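Local structure of aminopeptidase N family protein (Idiomarina loihiensis L2TR, 4FGM) at residues Thr227-Asn232 with Leu245-Lys250; Gln349-Ser354 with Asp442-Lys447; Gln466-Asp471 with Lys568-Leu573. The protein is probably a zinc-dependent aminopeptidase of the M61 family, removing residues from the amino end of peptides. All blocks are in the same frame, centred on the assembly; numbering follows the deposited sequence.

Contacts 1 and 2 lie on opposite sides of the chain's centre, their own centres about 34 Å apart, and both come near the zinc site: contact 1 from strand 242-248 against helix 262-277, contact 2 from the start of helix 351-356. The side chain of Leu245 is about 7 Å from that of His273, a zinc ligand, and about 8 Å from the bound maleic acid. The side chain of Val351 is about 9 Å from that of Glu307, another zinc ligand. Contact 3 lies away from the site, at the place where the chain leaves the helical region for a further beta domain and returns; its centre is about 25 Å from that of contact 2.

Contact 1: Thr227-Asn232 with Leu245-Lys250; sequences TMVVGN and LLCSRK
Thr227-Val230 and Leu245-Ser248 run side by side as parallel strands, 28° apart in direction and 4.7 Å at their closest axis approach, with Thr227 beside Leu245 and Val230 beside Ser248. The amides weave across: the N of Met228, a selenomethionine, gives to Leu245 O, Cys247 N to Met228 O, and Val230 N to Cys247 O. Arg249 N closes the row on Val230 O at 2.8 Å, with a bent N-H, 138° at the hydrogen.

On the face carrying Thr227, Val229, Leu245 and Cys247, Thr227 straddles two partners. Its CG2, anti to the backbone N, rests 3.7 Å from Cys247 SG, while its OG1 lies 3.6 Å from Leu245 CD1. On the other face Leu246 CD1 fits against Met228 CB and, at 3.7 Å, Val230 CG1, the Val230 and Leu246 side chains crossing at about a right angle; Leu92 covers them.

Beyond the strands Arg249 folds back over the turn. Val230 O lies above one face of its guanidinium, toward the rim, and NH2 comes 3.4 Å from Gly231 CA, while NH1 bonds weakly to Arg192 O. An alanine here would probably leave Val230 O and Gly231 CA without the guanidinium beside them, and Arg192 O without this weak donor. A water joins Gly231 O to Lys250 N.

Leu245 packs on helix 262-277, which carries the zinc-binding HExxH histidines. Strand 235-238, lining the maleic acid pocket, runs antiparallel beside 242-248, consistent with the mixed sheet and active-site helix of thermolysin-like zinc peptidases, the clan to which M61 enzymes belong.

Contact 2: Gln349-Ser354 with Asp442-Lys447; sequences QSVTES and DALYNK
The capping box of Ser350 and Glu353, which starts helix 351-356, is set against the C-terminal end of helix 437-445 through Thr352 and Leu444. Within the box Glu353 N gives to Ser350 OG and Ser350 N to Glu353 OE1, both at 3.2 Å. Thr352 holds the other helix: its OG1, between the backbone N and the carbonyl carbon (chi1 49°), donates to Leu444 O at 2.8 Å, arriving 33° out of the carbonyl plane. Thr352 N adds a weak bond to the same oxygen. The Thr352 side chain crosses that of Tyr445 at about a right angle, with CG2 3.7 Å from Tyr445 CE1, and the Tyr445 hydroxyl is hydrogen-bonded to Glu301 OE2. One water links Ser350 OG to Tyr445 O; a second accepts from Val351 N at 2.7 Å and sits 2.8 Å from both Ala443 O and Asn446 O. Lys447 stretches past Ser350, CG 3.6 Å from Ser350 N, toward a long salt bridge with Glu353 OE1.

The first turn of helix 351-356 thus meets Leu444 O with the Thr352 hydroxyl and, weakly, its amide, while the Val351 amide reaches carbonyls through water; the opposed helix ends are likely to favour each other electrostatically.

Contact 3: Gln466-Asp471 with Lys568-Leu573; sequences QVPVDD and KSSYVL
Gln466 faces two residues at once, Ser569 and Ser570, a classic beta bulge at the start of strand 570-575. Ser569 makes the extra step: its psi of -16° is helical rather than extended, and turns the chain so that both Ser570 polar backbone atoms meet Gln466. Ser570 N gives to Gln466 O at 2.9 Å, and Gln466 N returns a bond to Ser570 O at 3.1 Å, the second more bent at 140°.

The two serine hydroxyls fare differently. Ser569 OG is buried against the proline ring, 3.4 Å from Pro468 CD, and has no hydrogen-bonding partner in the model. Ser570 OG lies 3.5 Å from Pro468 CB and takes a weak bond from Gly475 N. Pro468 thus covers both oxygens with ring carbons.

Gln466 has CG between its backbone N and carbonyl carbon (chi1 68°), which sets CG 4.0 Å from Ser570 CB; from there the extended chain carries OE1 to Val572 CG2, also at 4.0 Å, the two side chains crossing at a slant. Before the bulge, the aliphatic stem of Lys568 lies against the Gln466 backbone, CB 3.8 Å from Gln466 N, and its CG touches Val467 CG2, the two side chains crossing at about a right angle.

Strands 461-466 and 570-575 form a two-stranded antiparallel sheet. The chain between them builds a six-stranded sheet, from strand 489-494 to strand 555-562, consistent with a PDZ domain, so the bulge lies where that domain's two connections come together. Helix 326-342 packs alongside, touching Ser569, Tyr571 and Leu573, and its Ser338 hydroxyl bonds to Tyr571 N.

Contact 1: Thr227-Asn232 with Leu245-Lys250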
# COMPACT_ATOMS: atom_id res chain seq x y z
N THR A 227 -8.04 4.49 -11.17
CA THR A 227 -6.69 5.02 -11.24
C THR A 227 -6.50 6.50 -11.51
O THR A 227 -6.96 7.02 -12.52
CB THR A 227 -5.89 4.26 -12.33
OG1 THR A 227 -6.02 2.85 -12.11
CG2 THR A 227 -4.42 4.64 -12.29
N MSE A 228 -5.81 7.16 -10.59
CA MSE A 228 -5.47 8.57 -10.75
C MSE A 228 -4.03 8.57 -11.27
O MSE A 228 -3.13 7.94 -10.69
CB MSE A 228 -5.56 9.31 -9.41
CG MSE A 228 -6.97 9.68 -9.03
SE MSE A 228 -7.06 10.47 -7.27
CE MSE A 228 -6.77 8.85 -6.25
N VAL A 229 -3.82 9.26 -12.38
CA VAL A 229 -2.50 9.30 -12.99
C VAL A 229 -1.87 10.68 -12.88
O VAL A 229 -2.39 11.65 -13.43
CB VAL A 229 -2.56 8.92 -14.49
CG1 VAL A 229 -1.15 8.73 -15.03
CG2 VAL A 229 -3.39 7.66 -14.67
N VAL A 230 -0.74 10.75 -12.17
CA VAL A 230 -0.04 12.01 -12.00
C VAL A 230 1.39 11.90 -12.54
O VAL A 230 1.75 10.90 -13.15
CB VAL A 230 -0.00 12.42 -10.52
CG1 VAL A 230 -1.42 12.56 -10.00
CG2 VAL A 230 0.77 11.39 -9.71
N GLY A 231 2.21 12.91 -12.30
CA GLY A 231 3.58 12.87 -12.79
C GLY A 231 4.45 11.95 -11.96
O GLY A 231 5.23 11.14 -12.48
N ASN A 232 4.32 12.08 -10.64
CA ASN A 232 5.10 11.28 -9.73
C ASN A 232 4.28 10.96 -8.49
O ASN A 232 4.11 11.80 -7.61
CB ASN A 232 6.37 12.03 -9.35
CG ASN A 232 7.31 11.21 -8.49
OD1 ASN A 232 7.27 9.98 -8.53
ND2 ASN A 232 8.16 11.88 -7.73
N LEU A 245 -6.11 3.64 -6.95
CA LEU A 245 -4.67 3.71 -7.20
C LEU A 245 -4.20 5.09 -7.62
O LEU A 245 -4.92 5.83 -8.29
CB LEU A 245 -4.28 2.74 -8.31
CG LEU A 245 -4.82 1.31 -8.29
CD1 LEU A 245 -4.54 0.66 -9.65
CD2 LEU A 245 -4.18 0.53 -7.13
N LEU A 246 -2.99 5.43 -7.21
CA LEU A 246 -2.37 6.68 -7.61
C LEU A 246 -1.05 6.22 -8.22
O LEU A 246 -0.23 5.62 -7.53
CB LEU A 246 -2.09 7.58 -6.42
CG LEU A 246 -1.33 8.86 -6.80
CD1 LEU A 246 -2.17 9.70 -7.75
CD2 LEU A 246 -0.98 9.64 -5.54
N CYS A 247 -0.86 6.46 -9.51
CA CYS A 247 0.37 6.03 -10.16
C CYS A 247 1.01 7.09 -11.03
O CYS A 247 0.38 8.09 -11.38
CB CYS A 247 0.12 4.78 -11.00
SG CYS A 247 -0.79 5.11 -12.50
N SER A 248 2.27 6.87 -11.38
CA SER A 248 3.01 7.80 -12.22
C SER A 248 2.69 7.53 -13.68
O SER A 248 2.53 6.39 -14.10
CB SER A 248 4.50 7.65 -11.96
OG SER A 248 4.78 7.87 -10.59
N ARG A 249 2.59 8.61 -14.45
CA ARG A 249 2.26 8.53 -15.86
C ARG A 249 3.24 7.65 -16.64
O ARG A 249 2.88 7.08 -17.67
CB ARG A 249 2.23 9.93 -16.45
CG ARG A 249 1.55 10.07 -17.79
CD ARG A 249 1.18 11.53 -18.04
NE ARG A 249 2.19 12.41 -17.47
CZ ARG A 249 1.98 13.26 -16.47
NH1 ARG A 249 0.78 13.38 -15.92
NH2 ARG A 249 2.99 13.96 -16.00
N LYS A 250 4.47 7.53 -16.15
CA LYS A 250 5.46 6.71 -16.84
C LYS A 250 5.22 5.22 -16.61
O LYS A 250 5.80 4.39 -17.30
CB LYS A 250 6.88 7.07 -16.40
CG LYS A 250 7.14 6.95 -14.90
CD LYS A 250 8.60 7.24 -14.60
CE LYS A 250 8.85 7.52 -13.12
NZ LYS A 250 8.52 6.36 -12.25
O HOH W 1 5.82 9.88 -14.97

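Contact 2: Gln349-Ser354 with Asp442-Lys447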
# COMPACT_ATOMS: atom_id res chain seq x y z
N GLN A 349 13.14 -5.00 16.36
CA GLN A 349 11.70 -5.21 16.36
C GLN A 349 11.30 -6.49 15.63
O GLN A 349 11.80 -6.78 14.54
CB GLN A 349 11.05 -3.99 15.70
CG GLN A 349 9.54 -3.93 15.72
CD GLN A 349 9.01 -2.74 14.93
OE1 GLN A 349 9.18 -2.67 13.71
NE2 GLN A 349 8.36 -1.81 15.62
N SER A 350 10.39 -7.26 16.22
CA SER A 350 9.92 -8.48 15.57
C SER A 350 8.86 -8.05 14.57
O SER A 350 8.29 -6.96 14.69
CB SER A 350 9.33 -9.46 16.59
OG SER A 350 8.18 -8.95 17.22
N VAL A 351 8.59 -8.90 13.59
CA VAL A 351 7.60 -8.59 12.56
C VAL A 351 6.19 -8.41 13.13
O VAL A 351 5.44 -7.55 12.67
CB VAL A 351 7.59 -9.69 11.46
CG1 VAL A 351 6.84 -10.92 11.94
CG2 VAL A 351 6.98 -9.13 10.19
N THR A 352 5.84 -9.21 14.14
CA THR A 352 4.52 -9.10 14.74
C THR A 352 4.42 -7.82 15.54
O THR A 352 3.36 -7.18 15.59
CB THR A 352 4.21 -10.30 15.66
OG1 THR A 352 5.31 -10.52 16.56
CG2 THR A 352 3.97 -11.55 14.84
N GLU A 353 5.52 -7.45 16.18
CA GLU A 353 5.57 -6.22 16.97
C GLU A 353 5.38 -5.02 16.04
O GLU A 353 4.69 -4.07 16.38
CB GLU A 353 6.92 -6.13 17.70
CG GLU A 353 7.17 -4.84 18.45
CD GLU A 353 8.54 -4.81 19.11
OE1 GLU A 353 9.35 -5.74 18.85
OE2 GLU A 353 8.81 -3.86 19.88
N SER A 354 5.98 -5.09 14.85
CA SER A 354 5.88 -4.02 13.87
C SER A 354 4.43 -3.85 13.39
O SER A 354 3.96 -2.72 13.21
CB SER A 354 6.79 -4.32 12.67
OG SER A 354 6.72 -3.30 11.69
N ASP A 442 9.96 -18.28 15.19
CA ASP A 442 11.16 -17.44 15.25
C ASP A 442 11.02 -16.29 14.26
O ASP A 442 11.40 -15.16 14.56
CB ASP A 442 12.43 -18.25 14.91
CG ASP A 442 12.74 -19.30 15.97
OD1 ASP A 442 12.33 -19.13 17.13
OD2 ASP A 442 13.42 -20.30 15.63
N ALA A 443 10.45 -16.59 13.10
CA ALA A 443 10.25 -15.59 12.06
C ALA A 443 9.28 -14.52 12.54
O ALA A 443 9.42 -13.34 12.21
CB ALA A 443 9.72 -16.25 10.79
N LEU A 444 8.30 -14.95 13.32
CA LEU A 444 7.25 -14.08 13.84
C LEU A 444 7.54 -13.31 15.13
O LEU A 444 7.14 -12.16 15.27
CB LEU A 444 5.97 -14.89 14.02
CG LEU A 444 4.84 -14.85 12.98
CD1 LEU A 444 5.37 -15.01 11.57
CD2 LEU A 444 3.85 -15.96 13.31
N TYR A 445 8.23 -13.94 16.07
CA TYR A 445 8.47 -13.30 17.36
C TYR A 445 9.91 -12.97 17.73
O TYR A 445 10.15 -12.25 18.69
CB TYR A 445 7.80 -14.13 18.45
CG TYR A 445 6.33 -14.36 18.17
CD1 TYR A 445 5.41 -13.31 18.28
CD2 TYR A 445 5.86 -15.59 17.70
CE1 TYR A 445 4.06 -13.49 17.94
CE2 TYR A 445 4.52 -15.78 17.35
CZ TYR A 445 3.63 -14.72 17.47
OH TYR A 445 2.31 -14.89 17.11
N ASN A 446 10.88 -13.50 16.99
CA ASN A 446 12.27 -13.19 17.28
C ASN A 446 12.72 -11.99 16.45
O ASN A 446 12.01 -11.56 15.53
CB ASN A 446 13.19 -14.39 16.97
CG ASN A 446 13.14 -15.46 18.05
OD1 ASN A 446 12.60 -15.25 19.14
ND2 ASN A 446 13.71 -16.62 17.74
N LYS A 447 13.88 -11.45 16.78
CA LYS A 447 14.42 -10.30 16.06
C LYS A 447 15.77 -10.66 15.45
O LYS A 447 16.81 -10.18 15.90
CB LYS A 447 14.57 -9.12 17.02
CG LYS A 447 13.29 -8.78 17.76
CD LYS A 447 13.55 -7.81 18.90
CE LYS A 447 12.27 -7.52 19.67
NZ LYS A 447 12.53 -6.71 20.89
O HOH W 2 7.77 -10.56 19.39
O HOH W 3 10.24 -10.99 13.41

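Contact 3: Gln466-Asp471 with Lys568-Leu573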
# COMPACT_ATOMS: atom_id res chain seq x y z
N GLN A 466 27.04 -8.34 -2.30
CA GLN A 466 28.07 -7.43 -2.78
C GLN A 466 27.72 -6.00 -2.40
O GLN A 466 26.59 -5.70 -2.03
CB GLN A 466 28.20 -7.54 -4.31
CG GLN A 466 27.00 -7.04 -5.09
CD GLN A 466 27.11 -7.29 -6.58
OE1 GLN A 466 27.32 -8.43 -7.01
NE2 GLN A 466 26.97 -6.24 -7.38
N VAL A 467 28.72 -5.12 -2.49
CA VAL A 467 28.52 -3.72 -2.17
C VAL A 467 27.79 -3.08 -3.35
O VAL A 467 28.16 -3.31 -4.50
CB VAL A 467 29.87 -3.01 -1.97
CG1 VAL A 467 29.65 -1.55 -1.61
CG2 VAL A 467 30.67 -3.71 -0.88
N PRO A 468 26.74 -2.30 -3.08
CA PRO A 468 25.99 -1.64 -4.16
C PRO A 468 26.86 -0.60 -4.86
O PRO A 468 27.91 -0.23 -4.34
CB PRO A 468 24.80 -1.04 -3.43
CG PRO A 468 25.36 -0.74 -2.06
CD PRO A 468 26.17 -1.97 -1.76
N VAL A 469 26.42 -0.12 -6.02
CA VAL A 469 27.20 0.88 -6.75
C VAL A 469 27.30 2.19 -5.98
O VAL A 469 28.21 2.99 -6.20
CB VAL A 469 26.63 1.12 -8.18
CG1 VAL A 469 26.50 -0.22 -8.91
CG2 VAL A 469 25.29 1.84 -8.11
N ASP A 470 26.35 2.42 -5.08
CA ASP A 470 26.33 3.61 -4.23
C ASP A 470 25.34 3.39 -3.08
O ASP A 470 24.60 2.41 -3.08
CB ASP A 470 25.97 4.88 -5.04
CG ASP A 470 24.52 4.91 -5.50
OD1 ASP A 470 24.18 5.79 -6.32
OD2 ASP A 470 23.71 4.08 -5.05
N ASP A 471 25.35 4.29 -2.11
CA ASP A 471 24.48 4.19 -0.94
C ASP A 471 22.99 4.11 -1.24
O ASP A 471 22.22 3.57 -0.44
CB ASP A 471 24.73 5.39 -0.02
CG ASP A 471 26.05 5.32 0.72
OD1 ASP A 471 26.15 4.55 1.71
OD2 ASP A 471 27.00 6.02 0.31
N LYS A 568 28.11 -5.60 2.45
CA LYS A 568 27.78 -6.28 1.21
C LYS A 568 26.27 -6.47 1.35
O LYS A 568 25.78 -7.56 1.67
CB LYS A 568 28.53 -7.61 1.11
CG LYS A 568 29.98 -7.46 0.65
CD LYS A 568 30.84 -8.67 1.01
CE LYS A 568 32.29 -8.50 0.54
NZ LYS A 568 32.45 -8.71 -0.93
N SER A 569 25.55 -5.37 1.14
CA SER A 569 24.10 -5.28 1.28
C SER A 569 23.24 -5.64 0.07
O SER A 569 22.03 -5.84 0.22
CB SER A 569 23.74 -3.86 1.75
OG SER A 569 24.30 -2.88 0.89
N SER A 570 23.82 -5.69 -1.12
CA SER A 570 23.04 -6.07 -2.30
C SER A 570 22.99 -7.59 -2.42
O SER A 570 24.01 -8.24 -2.64
CB SER A 570 23.66 -5.48 -3.57
OG SER A 570 23.23 -4.14 -3.78
N TYR A 571 21.80 -8.16 -2.26
CA TYR A 571 21.64 -9.61 -2.39
C TYR A 571 21.20 -9.88 -3.83
O TYR A 571 20.05 -9.63 -4.20
CB TYR A 571 20.59 -10.14 -1.40
CG TYR A 571 21.08 -10.23 0.03
CD1 TYR A 571 21.50 -9.08 0.71
CD2 TYR A 571 21.16 -11.45 0.69
CE1 TYR A 571 21.99 -9.16 2.02
CE2 TYR A 571 21.65 -11.54 2.00
CZ TYR A 571 22.07 -10.39 2.65
OH TYR A 571 22.57 -10.46 3.93
N VAL A 572 22.12 -10.37 -4.65
CA VAL A 572 21.82 -10.67 -6.04
C VAL A 572 21.44 -12.15 -6.19
O VAL A 572 22.20 -13.04 -5.78
CB VAL A 572 23.03 -10.34 -6.95
CG1 VAL A 572 22.75 -10.75 -8.39
CG2 VAL A 572 23.32 -8.85 -6.87
N LEU A 573 20.27 -12.40 -6.76
CA LEU A 573 19.77 -13.76 -6.94
C LEU A 573 19.78 -14.21 -8.39
O LEU A 573 19.38 -13.46 -9.29
CB LEU A 573 18.36 -13.89 -6.38
CG LEU A 573 18.22 -14.33 -4.92
CD1 LEU A 573 19.15 -13.53 -4.04
CD2 LEU A 573 16.78 -14.18 -4.48